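Local coordinates for protein aspartate aminotransferase (Plasmodium falciparum, PDB 3K7Y) that probably catalyses, as a homodimeric pyridoxal-phosphate enzyme, the reversible transfer of the amino group of L-aspartate to 2-oxoglutarate, giving oxaloacetate and L-glutamate, at residues Ile171-Ser176 with Leu204-Val209; Glu333-Lys338 with Ile394-Cys399; Phe49-Asn54 with Ile311-Gln316. All blocks are in the same frame, centred on the assembly; numbering follows the deposited sequence.

Contact 1 (Ile171-Ser176 with Leu204-Val209); sequences IPNGSS and LHKKHV
In His-208 chi1 (-72°) sets CG beside the backbone N and anti to the carbonyl carbon, and the imidazole beyond it lies against Ile-171 and Ser-175, while the Lys-206 chain, bent at chi2, chi3 and chi4, brings its ammonium to Pro-172 and Asn-173. The imidazole edge faces the loop. From there NE2 gives a weak but fairly straight hydrogen bond to Ile-171 O at 3.3 Å (165° at the hydrogen), in the plane of the ring. CG1 and CD1 of Ile-171 lie against the NE2-CE1 side of the same ring, and His-208 CD2 touches Ser-175 N at 3.2 Å. Over one face, CB of Lys-206 sits centrally, so the lysine packs with its aliphatic root and bonds with its tip. That tip donates to Pro-172 O nearly along the C=O axis, and weakly to Asn-173 OD1. A second weak bond also goes to Arg-169 O.

Lys-206 O, just before the chain leaves helical geometry at Lys-207, accepts Gly-174 N at 2.7 Å. Asn-173 ND2 adds a weak bond to this carbonyl. Gly-174 has positive phi (54°), easy for a glycine; Lys-207 also takes positive phi, where the chain leaves the helix. Beyond them, Val-209 N bonds to Ser-175 O at 2.8 Å, and Ser-176 pairs with Val-209 as neighbouring parallel strands 176-179 and 209-214 begin. The chemistry implies a polar closure of a beta-alpha-beta unit: loop carbonyls answer an ammonium, and the Lys-206 carbonyl finds amide donors, just before sheet bonding takes over.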
loop_
_atom_site.group_PDB
_atom_site.type_symbol
_atom_site.label_atom_id
_atom_site.label_comp_id
_atom_site.label_asym_id
_atom_site.label_seq_id
_atom_site.Cartn_x
_atom_site.Cartn_y
_atom_site.Cartn_z
ATOM N N ILE A 171 8.929 -33.996 2.453
ATOM C CA ILE A 171 8.179 -33.083 1.611
ATOM C C ILE A 171 9.014 -32.765 0.375
ATOM O O ILE A 171 10.058 -32.125 0.501
ATOM C CB ILE A 171 7.825 -31.768 2.357
ATOM C CG1 ILE A 171 9.095 -31.056 2.859
ATOM C CG2 ILE A 171 6.835 -32.052 3.497
ATOM C CD1 ILE A 171 8.928 -29.588 3.146
ATOM N N PRO A 172 8.548 -33.161 -0.828
ATOM C CA PRO A 172 9.374 -33.028 -2.016
ATOM C C PRO A 172 10.830 -32.567 -1.786
ATOM O O PRO A 172 11.554 -33.155 -0.972
ATOM C CB PRO A 172 8.570 -32.034 -2.843
ATOM C CG PRO A 172 7.115 -32.402 -2.496
ATOM C CD PRO A 172 7.136 -33.253 -1.234
ATOM N N ASN A 173 11.248 -31.539 -2.513
ATOM C CA ASN A 173 12.649 -31.145 -2.602
ATOM C C ASN A 173 12.648 -29.747 -3.159
ATOM O O ASN A 173 11.974 -29.484 -4.160
ATOM C CB ASN A 173 13.396 -32.044 -3.593
ATOM C CG ASN A 173 14.167 -33.157 -2.920
ATOM O OD1 ASN A 173 13.764 -34.322 -2.967
ATOM N ND2 ASN A 173 15.297 -32.810 -2.307
ATOM N N GLY A 174 13.403 -28.843 -2.549
ATOM C CA GLY A 174 13.261 -27.448 -2.915
ATOM C C GLY A 174 11.794 -27.055 -2.777
ATOM O O GLY A 174 11.237 -26.364 -3.633
ATOM N N SER A 175 11.155 -27.531 -1.716
ATOM C CA SER A 175 9.827 -27.067 -1.401
ATOM C C SER A 175 9.963 -25.697 -0.772
ATOM O O SER A 175 10.978 -25.367 -0.152
ATOM C CB SER A 175 9.115 -28.018 -0.455
ATOM O OG SER A 175 8.997 -29.302 -1.044
ATOM N N SER A 176 8.940 -24.887 -0.967
ATOM C CA SER A 176 8.925 -23.544 -0.453
ATOM C C SER A 176 8.199 -23.625 0.865
ATOM O O SER A 176 7.097 -24.171 0.927
ATOM C CB SER A 176 8.185 -22.634 -1.429
ATOM O OG SER A 176 8.446 -23.034 -2.768
ATOM N N LEU A 204 19.832 -28.058 3.806
ATOM C CA LEU A 204 20.925 -28.202 2.841
ATOM C C LEU A 204 20.779 -29.425 1.934
ATOM O O LEU A 204 21.018 -29.338 0.727
ATOM C CB LEU A 204 22.276 -28.251 3.550
ATOM C CG LEU A 204 22.856 -26.905 3.960
ATOM C CD1 LEU A 204 23.884 -27.099 5.063
ATOM C CD2 LEU A 204 23.459 -26.185 2.769
ATOM N N HIS A 205 20.400 -30.559 2.517
ATOM C CA HIS A 205 20.208 -31.776 1.741
ATOM C C HIS A 205 19.039 -31.637 0.778
ATOM O O HIS A 205 19.158 -32.003 -0.390
ATOM C CB HIS A 205 20.029 -33.005 2.643
ATOM C CG HIS A 205 20.091 -34.310 1.903
ATOM N ND1 HIS A 205 19.094 -35.261 1.981
ATOM C CD2 HIS A 205 21.027 -34.815 1.062
ATOM C CE1 HIS A 205 19.417 -36.299 1.228
ATOM N NE2 HIS A 205 20.584 -36.054 0.657
ATOM N N LYS A 206 17.925 -31.086 1.258
ATOM C CA LYS A 206 16.701 -30.994 0.456
ATOM C C LYS A 206 16.622 -29.712 -0.385
ATOM O O LYS A 206 15.691 -29.529 -1.190
ATOM C CB LYS A 206 15.466 -31.101 1.353
ATOM C CG LYS A 206 15.485 -32.255 2.338
ATOM C CD LYS A 206 14.245 -33.091 2.197
ATOM C CE LYS A 206 14.490 -34.184 1.198
ATOM N NZ LYS A 206 13.270 -34.420 0.401
ATOM N N LYS A 207 17.585 -28.816 -0.166
ATOM C CA LYS A 207 17.697 -27.552 -0.901
ATOM C C LYS A 207 16.428 -26.681 -0.844
ATOM O O LYS A 207 16.244 -25.780 -1.668
ATOM C CB LYS A 207 18.155 -27.814 -2.346
ATOM C CG LYS A 207 19.521 -28.518 -2.458
ATOM C CD LYS A 207 19.678 -29.300 -3.769
ATOM C CE LYS A 207 18.914 -30.641 -3.742
ATOM N NZ LYS A 207 18.720 -31.296 -5.092
ATOM N N HIS A 208 15.580 -26.935 0.152
ATOM C CA HIS A 208 14.347 -26.176 0.355
ATOM C C HIS A 208 14.537 -24.672 0.243
ATOM O O HIS A 208 15.632 -24.150 0.450
ATOM C CB HIS A 208 13.744 -26.477 1.723
ATOM C CG HIS A 208 13.143 -27.839 1.844
ATOM N ND1 HIS A 208 13.155 -28.550 3.023
ATOM C CD2 HIS A 208 12.506 -28.619 0.940
ATOM C CE1 HIS A 208 12.545 -29.707 2.843
ATOM N NE2 HIS A 208 12.145 -29.776 1.587
ATOM N N VAL A 209 13.446 -23.988 -0.079
ATOM C CA VAL A 209 13.436 -22.544 -0.152
ATOM C C VAL A 209 12.643 -22.020 1.027
ATOM O O VAL A 209 11.439 -22.304 1.154
ATOM C CB VAL A 209 12.803 -22.068 -1.449
ATOM C CG1 VAL A 209 12.539 -20.561 -1.399
ATOM C CG2 VAL A 209 13.704 -22.438 -2.623
#

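Contact 2 (Glu333-Lys338 with Ile394-Cys399)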
loop_
_atom_site.group_PDB
_atom_site.type_symbol
_atom_site.label_atom_id
_atom_site.label_comp_id
_atom_site.label_asym_id
_atom_site.label_seq_id
_atom_site.Cartn_x
_atom_site.Cartn_y
_atom_site.Cartn_z
ATOM N N GLU A 333 -3.691 -20.915 38.664
ATOM C CA GLU A 333 -3.359 -22.050 39.515
ATOM C C GLU A 333 -4.111 -21.883 40.836
ATOM O O GLU A 333 -4.534 -22.874 41.433
ATOM C CB GLU A 333 -1.855 -22.158 39.776
ATOM C CG GLU A 333 -1.343 -21.167 40.823
ATOM C CD GLU A 333 -0.336 -21.767 41.804
ATOM O OE1 GLU A 333 0.785 -22.116 41.358
ATOM O OE2 GLU A 333 -0.660 -21.877 43.023
ATOM N N THR A 334 -4.271 -20.626 41.268
ATOM C CA THR A 334 -4.981 -20.278 42.503
ATOM C C THR A 334 -6.487 -20.429 42.353
ATOM O O THR A 334 -7.055 -21.378 42.874
ATOM C CB THR A 334 -4.636 -18.859 43.007
ATOM O OG1 THR A 334 -3.254 -18.815 43.374
ATOM C CG2 THR A 334 -5.481 -18.488 44.225
ATOM N N TYR A 335 -7.139 -19.514 41.640
ATOM C CA TYR A 335 -8.610 -19.516 41.564
ATOM C C TYR A 335 -9.176 -20.870 41.230
ATOM O O TYR A 335 -10.234 -21.253 41.726
ATOM C CB TYR A 335 -9.105 -18.494 40.558
ATOM C CG TYR A 335 -9.031 -17.125 41.128
ATOM C CD1 TYR A 335 -10.134 -16.550 41.750
ATOM C CD2 TYR A 335 -7.838 -16.418 41.103
ATOM C CE1 TYR A 335 -10.054 -15.284 42.310
ATOM C CE2 TYR A 335 -7.744 -15.161 41.656
ATOM C CZ TYR A 335 -8.851 -14.598 42.256
ATOM O OH TYR A 335 -8.741 -13.344 42.786
ATOM N N GLN A 336 -8.449 -21.576 40.374
ATOM C CA GLN A 336 -8.651 -22.985 40.112
ATOM C C GLN A 336 -9.113 -23.792 41.340
ATOM O O GLN A 336 -10.053 -24.573 41.231
ATOM C CB GLN A 336 -7.347 -23.560 39.580
ATOM C CG GLN A 336 -7.518 -24.847 38.843
ATOM C CD GLN A 336 -6.218 -25.545 38.574
ATOM O OE1 GLN A 336 -6.010 -26.047 37.474
ATOM N NE2 GLN A 336 -5.336 -25.600 39.575
ATOM N N LYS A 337 -8.444 -23.589 42.486
ATOM C CA LYS A 337 -8.743 -24.256 43.767
ATOM C C LYS A 337 -10.177 -24.049 44.261
ATOM O O LYS A 337 -10.783 -24.957 44.840
ATOM C CB LYS A 337 -7.819 -23.739 44.877
ATOM C CG LYS A 337 -6.353 -24.126 44.813
ATOM C CD LYS A 337 -5.593 -23.418 45.946
ATOM C CE LYS A 337 -4.188 -22.980 45.530
ATOM N NZ LYS A 337 -3.772 -21.749 46.269
ATOM N N LYS A 338 -10.691 -22.837 44.080
ATOM C CA LYS A 338 -12.050 -22.519 44.477
ATOM C C LYS A 338 -13.069 -23.432 43.794
ATOM O O LYS A 338 -14.111 -23.769 44.371
ATOM C CB LYS A 338 -12.370 -21.045 44.198
ATOM C CG LYS A 338 -11.658 -20.071 45.128
ATOM C CD LYS A 338 -12.111 -18.628 44.923
ATOM C CE LYS A 338 -11.354 -17.691 45.880
ATOM N NZ LYS A 338 -11.588 -16.236 45.631
ATOM N N ILE A 394 -10.567 -11.845 35.394
ATOM C CA ILE A 394 -10.297 -12.737 34.277
ATOM C C ILE A 394 -10.140 -14.189 34.733
ATOM O O ILE A 394 -10.858 -15.082 34.269
ATOM C CB ILE A 394 -9.024 -12.306 33.520
ATOM C CG1 ILE A 394 -9.185 -10.897 32.954
ATOM C CG2 ILE A 394 -8.722 -13.277 32.401
ATOM C CD1 ILE A 394 -7.918 -10.314 32.411
ATOM N N ALA A 395 -9.195 -14.399 35.647
ATOM C CA ALA A 395 -8.784 -15.729 36.072
ATOM C C ALA A 395 -9.945 -16.442 36.731
ATOM O O ALA A 395 -10.198 -17.618 36.453
ATOM C CB ALA A 395 -7.588 -15.639 37.012
ATOM N N ASP A 396 -10.660 -15.710 37.579
ATOM C CA ASP A 396 -11.900 -16.189 38.156
ATOM C C ASP A 396 -12.855 -16.672 37.064
ATOM O O ASP A 396 -13.165 -17.858 37.000
ATOM C CB ASP A 396 -12.545 -15.099 39.015
ATOM C CG ASP A 396 -13.859 -15.534 39.629
ATOM O OD1 ASP A 396 -14.230 -16.729 39.544
ATOM O OD2 ASP A 396 -14.526 -14.661 40.205
ATOM N N LYS A 397 -13.290 -15.769 36.191
ATOM C CA LYS A 397 -14.273 -16.115 35.166
ATOM C C LYS A 397 -13.894 -17.311 34.281
ATOM O O LYS A 397 -14.774 -18.059 33.841
ATOM C CB LYS A 397 -14.622 -14.897 34.309
ATOM C CG LYS A 397 -15.483 -13.832 35.018
ATOM C CD LYS A 397 -16.715 -14.436 35.689
ATOM C CE LYS A 397 -17.539 -13.391 36.417
ATOM N NZ LYS A 397 -16.847 -12.860 37.625
ATOM N N ILE A 398 -12.590 -17.485 34.037
ATOM C CA ILE A 398 -12.047 -18.612 33.271
ATOM C C ILE A 398 -12.302 -19.923 33.983
ATOM O O ILE A 398 -12.690 -20.915 33.372
ATOM C CB ILE A 398 -10.526 -18.469 33.071
ATOM C CG1 ILE A 398 -10.216 -17.517 31.909
ATOM C CG2 ILE A 398 -9.885 -19.831 32.798
ATOM C CD1 ILE A 398 -8.730 -17.418 31.560
ATOM N N CYS A 399 -12.058 -19.917 35.288
ATOM C CA CYS A 399 -12.287 -21.085 36.116
ATOM C C CYS A 399 -13.785 -21.304 36.258
ATOM O O CYS A 399 -14.284 -22.373 35.924
ATOM C CB CYS A 399 -11.610 -20.902 37.475
ATOM S SG CYS A 399 -9.780 -20.748 37.373
#
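Tyr-335 meets Ala-395, Asp-396 and Cys-399 between helix 304-335 and helix 390-403, and its side chain can be followed outward. CB, directed toward helix 390-403, lies 4.0 Å from Cys-399 SG. CG is placed beside the backbone N (chi1 -77°), and the ring beyond it has Asp-396 N over one face, 4.1 Å above the plane and offset toward the rim. On one flank CD1 touches Asp-396 CB at 3.9 Å, with CE1 only slightly farther from it; on the other, CD2 approaches Ala-395 CB at 4.2 Å. At the tip, OH comes close to Asp-392 OD2.

Small residues suit the helix beneath the ring: alanine lets a flat aromatic come near, and the sulphur of Cys-399 lies against the backbone after Tyr-335, its SG 3.4 Å from Gln-336 N. Asp-396 offers the ring its methylene, while its OD1 is hydrogen-bonded to Tyr-339 OH. Gln-336 CB points away from helix 390-403, and OE1 accepts Tyr-343 N. The chemistry is thus one of van der Waals contact between tyrosine, methyl, methylene and sulphur, while the polar ends of Asp-396 and Gln-336 find partners outside the two segments.

Contact 3 (Phe49-Asn54 with Ile311-Gln316); sequences FDSVLN and IKELSQ
Phe-49 and Glu-313 slide past each other in opposite directions, one from the residue just before helix 50-62 and the other from the long helix 304-335. The benzene ring presents its edge: CD1 and CE1 each lie 3.6 Å from Glu-313 CB, and CD1 comes within 3.4 Å of Glu-313 OE2, which sits near the ring plane. Ring and carboxylate are turned 66° apart, so the flat groups do not stack, and the acidic oxygen meets the positively polarised C-H rim. Farther along the same edge, CE1 reaches Leu-314 N at 3.7 Å.

Glu-313 runs extended beyond CG, which its chi1 of -57° sets beside the backbone N, and this length lets its two oxygens divide their work. OE2 accepts a weak hydrogen bond from Asp-50 N at 3.3 Å, while OE1 takes one from Ser-51 OG at 3.2 Å, approached almost head-on to its C-O bond. Amides at a helix start would favour a negative charge here, although Asp-50 OD1, 4.6 Å from OE2, should oppose it. A short serine suits the place: its hydroxyl serves the carboxylate and is also linked weakly to Leu-306 O.

Phe-49 is further fixed by edge-to-face rings from Trp-310 and His-47, and Val-52 packs on Lys-66 of the second subunit. Leu-314, next to Glu-313 on helix 304-335, has its side chain about 8 Å from that of Lys-249 of the pyridoxal phosphate pocket. Such a long helix, passing behind residues of the cofactor pocket and running from the large domain toward the small one, is typical of class I aminotransferases of fold type I.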
loop_
_atom_site.group_PDB
_atom_site.type_symbol
_atom_site.label_atom_id
_atom_site.label_comp_id
_atom_site.label_asym_id
_atom_site.label_seq_id
_atom_site.Cartn_x
_atom_site.Cartn_y
_atom_site.Cartn_z
ATOM N N PHE A 49 6.315 4.179 21.812
ATOM C CA PHE A 49 7.615 4.601 22.330
ATOM C C PHE A 49 7.794 6.126 22.390
ATOM O O PHE A 49 6.944 6.878 21.920
ATOM C CB PHE A 49 8.724 4.001 21.464
ATOM C CG PHE A 49 8.805 2.511 21.532
ATOM C CD1 PHE A 49 9.624 1.891 22.462
ATOM C CD2 PHE A 49 8.062 1.725 20.665
ATOM C CE1 PHE A 49 9.692 0.498 22.525
ATOM C CE2 PHE A 49 8.124 0.345 20.722
ATOM C CZ PHE A 49 8.942 -0.272 21.644
ATOM N N ASP A 50 8.901 6.574 22.979
ATOM C CA ASP A 50 9.284 7.981 22.934
ATOM C C ASP A 50 10.272 8.200 21.800
ATOM O O ASP A 50 10.225 9.220 21.116
ATOM C CB ASP A 50 9.891 8.434 24.266
ATOM C CG ASP A 50 8.838 8.867 25.278
ATOM O OD1 ASP A 50 7.867 8.117 25.515
ATOM O OD2 ASP A 50 8.993 9.963 25.853
ATOM N N SER A 51 11.161 7.227 21.607
ATOM C CA SER A 51 12.061 7.198 20.450
ATOM C C SER A 51 11.293 7.447 19.160
ATOM O O SER A 51 11.725 8.212 18.304
ATOM C CB SER A 51 12.772 5.847 20.362
ATOM O OG SER A 51 13.591 5.622 21.493
ATOM N N VAL A 52 10.141 6.794 19.042
ATOM C CA VAL A 52 9.285 6.910 17.868
ATOM C C VAL A 52 8.633 8.281 17.764
ATOM O O VAL A 52 8.618 8.869 16.682
ATOM C CB VAL A 52 8.235 5.782 17.813
ATOM C CG1 VAL A 52 7.067 6.172 16.932
ATOM C CG2 VAL A 52 8.880 4.492 17.312
ATOM N N LEU A 53 8.119 8.794 18.881
ATOM C CA LEU A 53 7.590 10.159 18.919
ATOM C C LEU A 53 8.662 11.197 18.558
ATOM O O LEU A 53 8.355 12.243 17.978
ATOM C CB LEU A 53 6.972 10.492 20.287
ATOM C CG LEU A 53 5.747 9.760 20.861
ATOM C CD1 LEU A 53 5.059 10.605 21.924
ATOM C CD2 LEU A 53 4.744 9.377 19.797
ATOM N N ASN A 54 9.914 10.900 18.898
ATOM C CA ASN A 54 11.022 11.791 18.580
ATOM C C ASN A 54 11.482 11.663 17.128
ATOM O O ASN A 54 11.758 12.667 16.470
ATOM C CB ASN A 54 12.180 11.595 19.560
ATOM C CG ASN A 54 11.820 12.015 20.982
ATOM O OD1 ASN A 54 12.498 11.637 21.936
ATOM N ND2 ASN A 54 10.747 12.792 21.128
ATOM N N ILE A 311 15.770 0.302 21.596
ATOM C CA ILE A 311 16.185 -1.060 22.019
ATOM C C ILE A 311 15.955 -1.325 23.514
ATOM O O ILE A 311 15.462 -2.401 23.891
ATOM C CB ILE A 311 17.672 -1.351 21.725
ATOM C CG1 ILE A 311 17.950 -1.348 20.232
ATOM C CG2 ILE A 311 18.091 -2.700 22.311
ATOM C CD1 ILE A 311 19.408 -1.098 19.921
ATOM N N LYS A 312 16.325 -0.348 24.347
ATOM C CA LYS A 312 16.115 -0.428 25.786
ATOM C C LYS A 312 14.633 -0.569 26.141
ATOM O O LYS A 312 14.255 -1.579 26.726
ATOM C CB LYS A 312 16.775 0.750 26.525
ATOM C CG LYS A 312 18.280 0.571 26.877
ATOM C CD LYS A 312 18.510 -0.349 28.093
ATOM C CE LYS A 312 19.960 -0.300 28.621
ATOM N NZ LYS A 312 20.184 0.549 29.851
ATOM N N GLU A 313 13.799 0.413 25.779
ATOM C CA GLU A 313 12.344 0.334 26.032
ATOM C C GLU A 313 11.795 -0.977 25.460
ATOM O O GLU A 313 10.903 -1.602 26.046
ATOM C CB GLU A 313 11.573 1.511 25.411
ATOM C CG GLU A 313 11.981 2.937 25.833
ATOM C CD GLU A 313 11.374 4.018 24.909
ATOM O OE1 GLU A 313 12.135 4.702 24.174
ATOM O OE2 GLU A 313 10.128 4.169 24.906
ATOM N N LEU A 314 12.345 -1.384 24.315
ATOM C CA LEU A 314 12.015 -2.652 23.703
ATOM C C LEU A 314 12.400 -3.801 24.618
ATOM O O LEU A 314 11.568 -4.660 24.905
ATOM C CB LEU A 314 12.691 -2.794 22.337
ATOM C CG LEU A 314 12.382 -4.023 21.458
ATOM C CD1 LEU A 314 13.151 -5.272 21.955
ATOM C CD2 LEU A 314 10.881 -4.313 21.310
ATOM N N SER A 315 13.649 -3.827 25.075
ATOM C CA SER A 315 14.089 -4.881 26.003
ATOM C C SER A 315 13.289 -4.888 27.313
ATOM O O SER A 315 12.926 -5.956 27.821
ATOM C CB SER A 315 15.577 -4.773 26.297
ATOM O OG SER A 315 16.073 -6.039 26.668
ATOM N N GLN A 316 13.031 -3.686 27.840
ATOM C CA GLN A 316 12.095 -3.449 28.952
ATOM C C GLN A 316 10.661 -3.917 28.653
ATOM O O GLN A 316 9.885 -4.165 29.572
ATOM C CB GLN A 316 12.077 -1.959 29.346
ATOM C CG GLN A 316 12.812 -1.609 30.645
ATOM C CD GLN A 316 14.253 -1.117 30.447
ATOM O OE1 GLN A 316 14.573 -0.477 29.446
ATOM N NE2 GLN A 316 15.118 -1.398 31.423
#

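Overall arrangement
Contacts 2 and 3 share helix 304-335: contact 3 grips it near the cofactor region, contact 2 at its far end, and their centres are 35 Å apart. Contact 1 lies on the other side of the chain's centre from contact 3 and joins loop, helix end and strands of the large-domain sheet. It is the most exposed and most polar of the three, dominated by backbone carbonyls and amides. Contact 3, closest to the chain centre, is buried and mixes a carboxylate with an aromatic edge. Contact 2 is buried locally though peripheral, and mainly apolar. Contacts 1 and 3 also touch the second subunit.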